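Local coordinates for protein beta-methylmalyl-CoA dehydratase (PDB 4E3E) that catalyses the reversible dehydration of beta-methylmalyl-CoA to mesaconyl-CoA in the glyoxylate assimilation cycle, working as a homodimer, at residues P166-P170 / A272-S276; L265-L269 / V346-R350; S293-M299 / A309-R313. All blocks are in the same frame, centred on the assembly; numbering follows the deposited sequence.

Contact 1 of 3, residues P166-P170 / A272-S276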
loop_
_atom_site.group_PDB
_atom_site.type_symbol
_atom_site.label_atom_id
_atom_site.label_comp_id
_atom_site.label_asym_id
_atom_site.label_seq_id
_atom_site.Cartn_x
_atom_site.Cartn_y
_atom_site.Cartn_z
ATOM N N PRO A 166 -33.128 1.484 -16.301
ATOM C CA PRO A 166 -33.896 1.143 -15.109
ATOM C C PRO A 166 -33.644 2.155 -13.992
ATOM O O PRO A 166 -32.528 2.634 -13.847
ATOM C CB PRO A 166 -33.349 -0.231 -14.716
ATOM C CG PRO A 166 -31.979 -0.290 -15.313
ATOM C CD PRO A 166 -32.086 0.485 -16.598
ATOM N N ASP A 167 -34.672 2.491 -13.220
ATOM C CA ASP A 167 -34.496 3.419 -12.102
ATOM C C ASP A 167 -33.692 2.769 -10.967
ATOM O O ASP A 167 -32.968 3.444 -10.238
ATOM C CB ASP A 167 -35.853 3.875 -11.583
ATOM C CG ASP A 167 -35.745 4.784 -10.379
ATOM O OD1 ASP A 167 -35.431 5.982 -10.540
ATOM O OD2 ASP A 167 -35.984 4.294 -9.267
ATOM N N SER A 168 -33.829 1.453 -10.822
ATOM C CA SER A 168 -33.141 0.717 -9.769
ATOM C C SER A 168 -33.053 -0.736 -10.207
ATOM O O SER A 168 -33.794 -1.158 -11.102
ATOM C CB SER A 168 -33.918 0.808 -8.441
ATOM O OG SER A 168 -35.251 0.310 -8.577
ATOM N N VAL A 169 -32.152 -1.490 -9.587
ATOM C CA VAL A 169 -32.145 -2.942 -9.733
ATOM C C VAL A 169 -33.314 -3.481 -8.903
ATOM O O VAL A 169 -33.374 -3.221 -7.704
ATOM C CB VAL A 169 -30.816 -3.558 -9.236
ATOM C CG1 VAL A 169 -30.875 -5.088 -9.283
ATOM C CG2 VAL A 169 -29.632 -3.025 -10.052
ATOM N N PRO A 170 -34.255 -4.228 -9.534
ATOM C CA PRO A 170 -35.400 -4.756 -8.774
ATOM C C PRO A 170 -34.970 -5.695 -7.645
ATOM O O PRO A 170 -34.019 -6.467 -7.801
ATOM C CB PRO A 170 -36.197 -5.549 -9.820
ATOM C CG PRO A 170 -35.778 -4.987 -11.133
ATOM C CD PRO A 170 -34.349 -4.543 -10.971
ATOM N N ALA A 272 -25.599 -4.612 -2.672
ATOM C CA ALA A 272 -26.128 -5.602 -3.599
ATOM C C ALA A 272 -26.470 -5.010 -4.966
ATOM O O ALA A 272 -26.586 -5.747 -5.955
ATOM C CB ALA A 272 -27.331 -6.300 -2.993
ATOM N N ALA A 273 -26.632 -3.689 -5.028
ATOM C CA ALA A 273 -26.918 -3.020 -6.285
ATOM C C ALA A 273 -26.516 -1.563 -6.239
ATOM O O ALA A 273 -26.549 -0.935 -5.176
ATOM C CB ALA A 273 -28.406 -3.114 -6.621
ATOM N N ILE A 274 -26.160 -1.033 -7.404
ATOM C CA ILE A 274 -26.017 0.409 -7.606
ATOM C C ILE A 274 -27.136 0.874 -8.547
ATOM O O ILE A 274 -27.247 0.387 -9.670
ATOM C CB ILE A 274 -24.643 0.766 -8.196
ATOM C CG1 ILE A 274 -23.544 0.403 -7.190
ATOM C CG2 ILE A 274 -24.577 2.252 -8.545
ATOM C CD1 ILE A 274 -22.164 0.243 -7.800
ATOM N N ASN A 275 -27.953 1.812 -8.076
ATOM C CA ASN A 275 -29.125 2.289 -8.831
ATOM C C ASN A 275 -28.815 3.528 -9.655
ATOM O O ASN A 275 -29.263 3.663 -10.801
ATOM C CB ASN A 275 -30.276 2.577 -7.865
ATOM C CG ASN A 275 -30.551 1.407 -6.940
ATOM O OD1 ASN A 275 -30.576 1.552 -5.705
ATOM N ND2 ASN A 275 -30.719 0.236 -7.524
ATOM N N SER A 276 -28.049 4.437 -9.074
ATOM C CA SER A 276 -27.576 5.595 -9.825
ATOM C C SER A 276 -26.432 6.221 -9.063
ATOM O O SER A 276 -26.218 5.911 -7.884
ATOM C CB SER A 276 -28.699 6.605 -10.091
ATOM O OG SER A 276 -29.057 7.266 -8.901
HETATM O O HOH W 1 -30.713 1.614 -11.866
#

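Contact 2 of 3, residues L265-L269 / V346-R350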
loop_
_atom_site.group_PDB
_atom_site.type_symbol
_atom_site.label_atom_id
_atom_site.label_comp_id
_atom_site.label_asym_id
_atom_site.label_seq_id
_atom_site.Cartn_x
_atom_site.Cartn_y
_atom_site.Cartn_z
ATOM N N LEU A 265 -24.518 3.044 9.592
ATOM C CA LEU A 265 -25.041 1.941 8.780
ATOM C C LEU A 265 -24.187 0.672 8.911
ATOM O O LEU A 265 -24.022 -0.065 7.944
ATOM C CB LEU A 265 -25.160 2.376 7.308
ATOM C CG LEU A 265 -26.314 3.338 6.994
ATOM C CD1 LEU A 265 -26.098 4.054 5.673
ATOM C CD2 LEU A 265 -27.663 2.610 7.023
ATOM N N ALA A 266 -23.659 0.417 10.111
ATOM C CA ALA A 266 -22.728 -0.695 10.343
ATOM C C ALA A 266 -23.268 -2.072 9.926
ATOM O O ALA A 266 -22.503 -2.916 9.461
ATOM C CB ALA A 266 -22.282 -0.722 11.802
ATOM N N ASN A 267 -24.573 -2.305 10.078
ATOM C CA ASN A 267 -25.131 -3.618 9.704
ATOM C C ASN A 267 -25.513 -3.740 8.229
ATOM O O ASN A 267 -26.003 -4.797 7.799
ATOM C CB ASN A 267 -26.287 -4.025 10.639
ATOM C CG ASN A 267 -25.787 -4.468 12.003
ATOM O OD1 ASN A 267 -26.269 -4.006 13.042
ATOM N ND2 ASN A 267 -24.802 -5.356 12.006
ATOM N N ALA A 268 -25.275 -2.670 7.452
ATOM C CA ALA A 268 -25.433 -2.731 5.995
ATOM C C ALA A 268 -24.245 -3.510 5.441
ATOM O O ALA A 268 -23.293 -2.931 4.902
ATOM C CB ALA A 268 -25.511 -1.337 5.385
ATOM N N LEU A 269 -24.319 -4.828 5.569
ATOM C CA LEU A 269 -23.133 -5.672 5.431
ATOM C C LEU A 269 -22.470 -5.644 4.065
ATOM O O LEU A 269 -21.238 -5.778 3.967
ATOM C CB LEU A 269 -23.451 -7.106 5.829
ATOM C CG LEU A 269 -23.593 -7.286 7.342
ATOM C CD1 LEU A 269 -23.702 -8.768 7.612
ATOM C CD2 LEU A 269 -22.443 -6.633 8.144
ATOM N N VAL A 346 -28.458 -1.854 -0.113
ATOM C CA VAL A 346 -27.662 -2.660 0.807
ATOM C C VAL A 346 -28.510 -3.807 1.332
ATOM O O VAL A 346 -29.748 -3.751 1.312
ATOM C CB VAL A 346 -27.134 -1.824 1.990
ATOM C CG1 VAL A 346 -26.193 -0.726 1.490
ATOM C CG2 VAL A 346 -28.300 -1.213 2.784
ATOM N N LEU A 347 -27.845 -4.862 1.775
ATOM C CA LEU A 347 -28.508 -5.934 2.493
ATOM C C LEU A 347 -28.209 -5.736 3.977
ATOM O O LEU A 347 -27.084 -5.374 4.332
ATOM C CB LEU A 347 -27.999 -7.305 2.026
ATOM C CG LEU A 347 -28.065 -7.633 0.527
ATOM C CD1 LEU A 347 -27.418 -8.984 0.244
ATOM C CD2 LEU A 347 -29.499 -7.612 0.012
HETATM N N MSE A 348 -29.204 -5.976 4.835
HETATM C CA MSE A 348 -29.027 -5.857 6.293
HETATM C C MSE A 348 -29.765 -6.972 7.006
HETATM O O MSE A 348 -30.905 -7.273 6.657
HETATM C CB MSE A 348 -29.555 -4.492 6.739
HETATM C CG MSE A 348 -29.438 -4.313 8.251
HETATM SE SE MSE A 348 -29.853 -2.458 8.806
HETATM C CE MSE A 348 -28.464 -1.325 7.948
ATOM N N PRO A 349 -29.140 -7.588 8.033
ATOM C CA PRO A 349 -29.842 -8.609 8.802
ATOM C C PRO A 349 -31.124 -8.062 9.421
ATOM O O PRO A 349 -31.195 -6.875 9.791
ATOM C CB PRO A 349 -28.857 -8.959 9.913
ATOM C CG PRO A 349 -27.528 -8.574 9.372
ATOM C CD PRO A 349 -27.774 -7.360 8.543
ATOM N N ARG A 350 -32.122 -8.926 9.517
ATOM C CA ARG A 350 -33.400 -8.600 10.174
ATOM C C ARG A 350 -33.491 -9.197 11.581
ATOM O O ARG A 350 -32.813 -10.178 11.891
ATOM C CB ARG A 350 -34.561 -9.126 9.341
ATOM C CG ARG A 350 -34.726 -8.422 8.010
ATOM C CD ARG A 350 -35.898 -8.989 7.217
ATOM N NE ARG A 350 -37.142 -9.057 7.988
ATOM C CZ ARG A 350 -38.342 -9.289 7.463
ATOM N NH1 ARG A 350 -38.487 -9.474 6.159
ATOM N NH2 ARG A 350 -39.411 -9.334 8.249
#

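Contact 3 of 3, residues S293-M299 / A309-R313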
loop_
_atom_site.group_PDB
_atom_site.type_symbol
_atom_site.label_atom_id
_atom_site.label_comp_id
_atom_site.label_asym_id
_atom_site.label_seq_id
_atom_site.Cartn_x
_atom_site.Cartn_y
_atom_site.Cartn_z
ATOM N N SER A 293 -26.425 10.058 4.763
ATOM C CA SER A 293 -27.297 9.138 4.032
ATOM C C SER A 293 -28.767 9.332 4.352
ATOM O O SER A 293 -29.124 9.775 5.447
ATOM C CB SER A 293 -26.901 7.679 4.274
ATOM O OG SER A 293 -25.568 7.463 3.827
ATOM N N GLU A 294 -29.613 8.992 3.385
ATOM C CA GLU A 294 -31.056 8.946 3.605
ATOM C C GLU A 294 -31.535 7.533 3.314
ATOM O O GLU A 294 -31.059 6.913 2.351
ATOM C CB GLU A 294 -31.758 9.931 2.680
ATOM C CG GLU A 294 -33.276 9.879 2.769
ATOM C CD GLU A 294 -33.940 10.924 1.902
ATOM O OE1 GLU A 294 -33.223 11.717 1.270
ATOM O OE2 GLU A 294 -35.183 10.945 1.859
ATOM N N ILE A 295 -32.452 7.015 4.138
ATOM C CA ILE A 295 -33.109 5.761 3.798
ATOM C C ILE A 295 -34.247 6.107 2.829
ATOM O O ILE A 295 -35.299 6.620 3.254
ATOM C CB ILE A 295 -33.654 4.999 5.036
ATOM C CG1 ILE A 295 -32.573 4.817 6.125
ATOM C CG2 ILE A 295 -34.291 3.667 4.606
ATOM C CD1 ILE A 295 -31.310 4.080 5.685
ATOM N N LEU A 296 -34.021 5.863 1.532
ATOM C CA LEU A 296 -35.029 6.129 0.489
ATOM C C LEU A 296 -36.196 5.156 0.566
ATOM O O LEU A 296 -37.346 5.530 0.323
ATOM C CB LEU A 296 -34.411 6.047 -0.902
ATOM C CG LEU A 296 -33.318 7.073 -1.200
ATOM C CD1 LEU A 296 -32.745 6.841 -2.592
ATOM C CD2 LEU A 296 -33.847 8.494 -1.027
ATOM N N ALA A 297 -35.896 3.906 0.916
ATOM C CA ALA A 297 -36.897 2.845 0.890
ATOM C C ALA A 297 -36.417 1.651 1.668
ATOM O O ALA A 297 -35.197 1.446 1.843
ATOM C CB ALA A 297 -37.198 2.428 -0.546
ATOM N N LYS A 298 -37.384 0.856 2.118
ATOM C CA LYS A 298 -37.117 -0.400 2.794
ATOM C C LYS A 298 -37.937 -1.475 2.095
ATOM O O LYS A 298 -39.144 -1.295 1.879
ATOM C CB LYS A 298 -37.502 -0.294 4.275
ATOM C CG LYS A 298 -37.363 -1.592 5.056
ATOM C CD LYS A 298 -37.921 -1.499 6.481
ATOM C CE LYS A 298 -37.128 -0.549 7.361
ATOM N NZ LYS A 298 -37.668 -0.512 8.752
HETATM N N MSE A 299 -37.301 -2.587 1.739
HETATM C CA MSE A 299 -37.969 -3.603 0.926
HETATM C C MSE A 299 -37.673 -4.965 1.499
HETATM O O MSE A 299 -36.534 -5.235 1.911
HETATM C CB MSE A 299 -37.502 -3.484 -0.546
HETATM C CG MSE A 299 -37.055 -2.050 -0.911
HETATM SE SE MSE A 299 -36.078 -1.898 -2.623
HETATM C CE MSE A 299 -36.827 -0.239 -3.404
ATOM N N ALA A 309 -33.632 -5.544 2.466
ATOM C CA ALA A 309 -32.931 -4.544 1.681
ATOM C C ALA A 309 -33.296 -3.135 2.112
ATOM O O ALA A 309 -34.431 -2.867 2.519
ATOM C CB ALA A 309 -33.223 -4.723 0.197
ATOM N N LEU A 310 -32.329 -2.237 2.013
ATOM C CA LEU A 310 -32.591 -0.807 2.144
ATOM C C LEU A 310 -32.050 -0.117 0.916
ATOM O O LEU A 310 -30.925 -0.400 0.471
ATOM C CB LEU A 310 -31.917 -0.220 3.384
ATOM C CG LEU A 310 -32.316 -0.727 4.775
ATOM C CD1 LEU A 310 -31.326 -0.209 5.816
ATOM C CD2 LEU A 310 -33.741 -0.332 5.146
ATOM N N ARG A 311 -32.860 0.765 0.350
ATOM C CA ARG A 311 -32.389 1.617 -0.721
ATOM C C ARG A 311 -31.876 2.874 -0.045
ATOM O O ARG A 311 -32.611 3.525 0.702
ATOM C CB ARG A 311 -33.492 1.940 -1.733
ATOM C CG ARG A 311 -32.982 2.751 -2.930
ATOM C CD ARG A 311 -34.076 3.048 -3.948
ATOM N NE ARG A 311 -33.532 3.711 -5.140
ATOM C CZ ARG A 311 -34.196 3.886 -6.282
ATOM N NH1 ARG A 311 -35.446 3.450 -6.413
ATOM N NH2 ARG A 311 -33.612 4.496 -7.303
ATOM N N VAL A 312 -30.605 3.187 -0.286
ATOM C CA VAL A 312 -29.918 4.258 0.421
ATOM C C VAL A 312 -29.399 5.275 -0.579
ATOM O O VAL A 312 -28.879 4.900 -1.635
ATOM C CB VAL A 312 -28.736 3.699 1.254
ATOM C CG1 VAL A 312 -27.984 4.811 2.010
ATOM C CG2 VAL A 312 -29.210 2.607 2.217
ATOM N N ARG A 313 -29.561 6.557 -0.252
ATOM C CA ARG A 313 -28.809 7.610 -0.914
ATOM C C ARG A 313 -27.712 8.074 0.034
ATOM O O ARG A 313 -28.003 8.531 1.145
ATOM C CB ARG A 313 -29.692 8.810 -1.270
ATOM C CG ARG A 313 -28.934 9.905 -2.023
ATOM C CD ARG A 313 -29.738 11.210 -2.235
ATOM N NE ARG A 313 -31.082 10.966 -2.767
ATOM C CZ ARG A 313 -31.361 10.547 -4.003
ATOM N NH1 ARG A 313 -30.393 10.320 -4.892
ATOM N NH2 ARG A 313 -32.627 10.342 -4.351
#

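Contact 1 of 3, residues P166-P170 / A272-S276
Val169 lays its CB and CG2 against the methyl group of Ala273. Val169 CB and Ala273 CB are 3.6 Å apart. CG2 is turned opposite the carbonyl carbon of its own residue, and this brings it over the same methyl. Val169 CG2 also lies 4.2 Å from Ile274 O. Leu174, further along the loop, packs on both Val169 and Ala273, adding to this apolar patch.

Next to it, Ser168 sits over the side chain of Asn275. The amide group of Asn275 lies beside Ser168 CB, with Asn275 CG 3.7 Å from it. Asn275 CB also approaches Asp167 O at 3.7 Å. A water bridges the two backbones. It donates to Pro166 O at 2.9 Å and to Asn275 O at 2.7 Å, and so joins the two segments. The carboxylate of Asp167 turns to Arg311 on strand 307-318, where OD2 forms a salt bridge.

Strand 270-278 is irregular here. Ala272 and Ala273 both face Thr345, and Asn275 and Ser276 both face Asp343, each pair a classic beta bulge. The loop rests on Ala273 to Asn275, where one bulge ends and the next begins, in the long antiparallel sheet of a HotDog-clan enzyme.

Contact 2 of 3, residues L265-L269 / V346-R350
The turn that leads from helix 250-265 into strand 270-278 packs here against the last part of strand 338-349. Residues Leu265 to Ala268 form a type I beta turn, closed by Ala268 N donating to Leu265 O at 2.9 Å. Ala268 is then the centre of an inverse gamma turn.

The methyl of Ala268 faces Val346, with Ala268 CB 3.8 Å from Val346 CB. The selenomethionine Met348 reaches the turn with its end. Its CG is anti to the backbone N (chi1 178°), and the chain bends at its last torsion (chi3 -63°). The bend brings the terminal methyl to the turn, where Met348 CE is 3.5 Å from Ala268 N. Met348 CE is also 4.1 Å from Leu265 CD2, and these two side chains cross at about a right angle. Leu310 and Tyr199 also pack on Met348.

The carbonyl of Asn267 points toward the strand. Asn267 O lies 3.2 Å from Pro349 CD and also takes a CA-H...O contact from Met348. A second such contact runs the other way, from Ala268 CA to Leu347 O. Leu347 O also receives a weak hydrogen bond from Leu269 N at 3.1 Å, bent to 127° at the hydrogen. Leu269 CD1 reaches Pro349 CG at 4.2 Å, and Tyr178 and Tyr185 pack on Leu269. The carbonyl of Ala268 is taken by Arg258 of the helix.

All the touching residues are buried. This is a helix-to-strand connection of the HotDog fold, closing apolar groups against the neighbouring strand.

Contact 3 of 3, residues S293-M299 / A309-R313
Glu294 and Arg313 form a hydrogen-bonded antiparallel pair. Glu294 N gives a bond of 2.8 Å to Arg313 O, and Arg313 N returns one of 3.0 Å to Glu294 O. Both donors lie in the carbonyl planes. At the other end Met299 and Ala309 exchange a second pair. Met299 N to Ala309 O is nearly straight, 175° at the hydrogen, and Trp196 NE1 also donates to that oxygen.

Between them is a classic beta bulge. Leu296 N and Ala297 N both turn to Arg311 O, and both bonds are weak. Arg311 N answers with a normal bond of 2.9 Å to Ala297 O, from above the carbonyl plane.

The bulge points Leu296 at two arginines. Leu296 CD1 lies 3.9 Å above one face of the Arg313 guanidinium, offset toward its rim, and 4.1 Å from Arg311 CG. The Arg313 chain bends at chi3 (-49°), which folds the guanidinium toward Leu296. An alanine here would remove the branched end, and the Arg313 guanidinium would probably lose its apolar cover on that face, though Asp341 would still hold NH1. The arginine charges are met outside the hairpin. Arg311 forms a salt bridge with Asp343, and Arg313 with Asp341. On the face of Ile295, Leu310 CD2 packs on Ile295 CG2 at 4.1 Å and on Lys298 CG at 3.8 Å. Lys298 NZ is hydrogen-bonded to Tyr199 O, and Lys298 makes a cation-pi contact with Trp196. Ser293 OG is shared by His207 and Thr314.

The backbone bonds hold the hairpin together, while the arginine charges link it to strand 338-349.

How the contacts relate
All three contacts belong to one antiparallel sheet, in which strands 270-278, 338-349, 307-318 and 288-300 lie side by side in that order. Contacts 1 and 2 are buried and each brings a loop onto a strand. Contact 3 joins two strands and is partly open to solvent. Its chemistry is mostly backbone hydrogen bonding, interrupted by a bulge, with Glu294, Arg311 and Arg313 on one face and Lys298 on the other. Contact 2 is mainly apolar, and contact 1 mixes a small apolar patch with a water bridge. Asp167 and Arg311 tie contact 1 to contact 3. A probable hydrogen bond from Val346 N to Leu310 O joins contacts 2 and 3, and Ala272 on Leu347 joins 1 and 2.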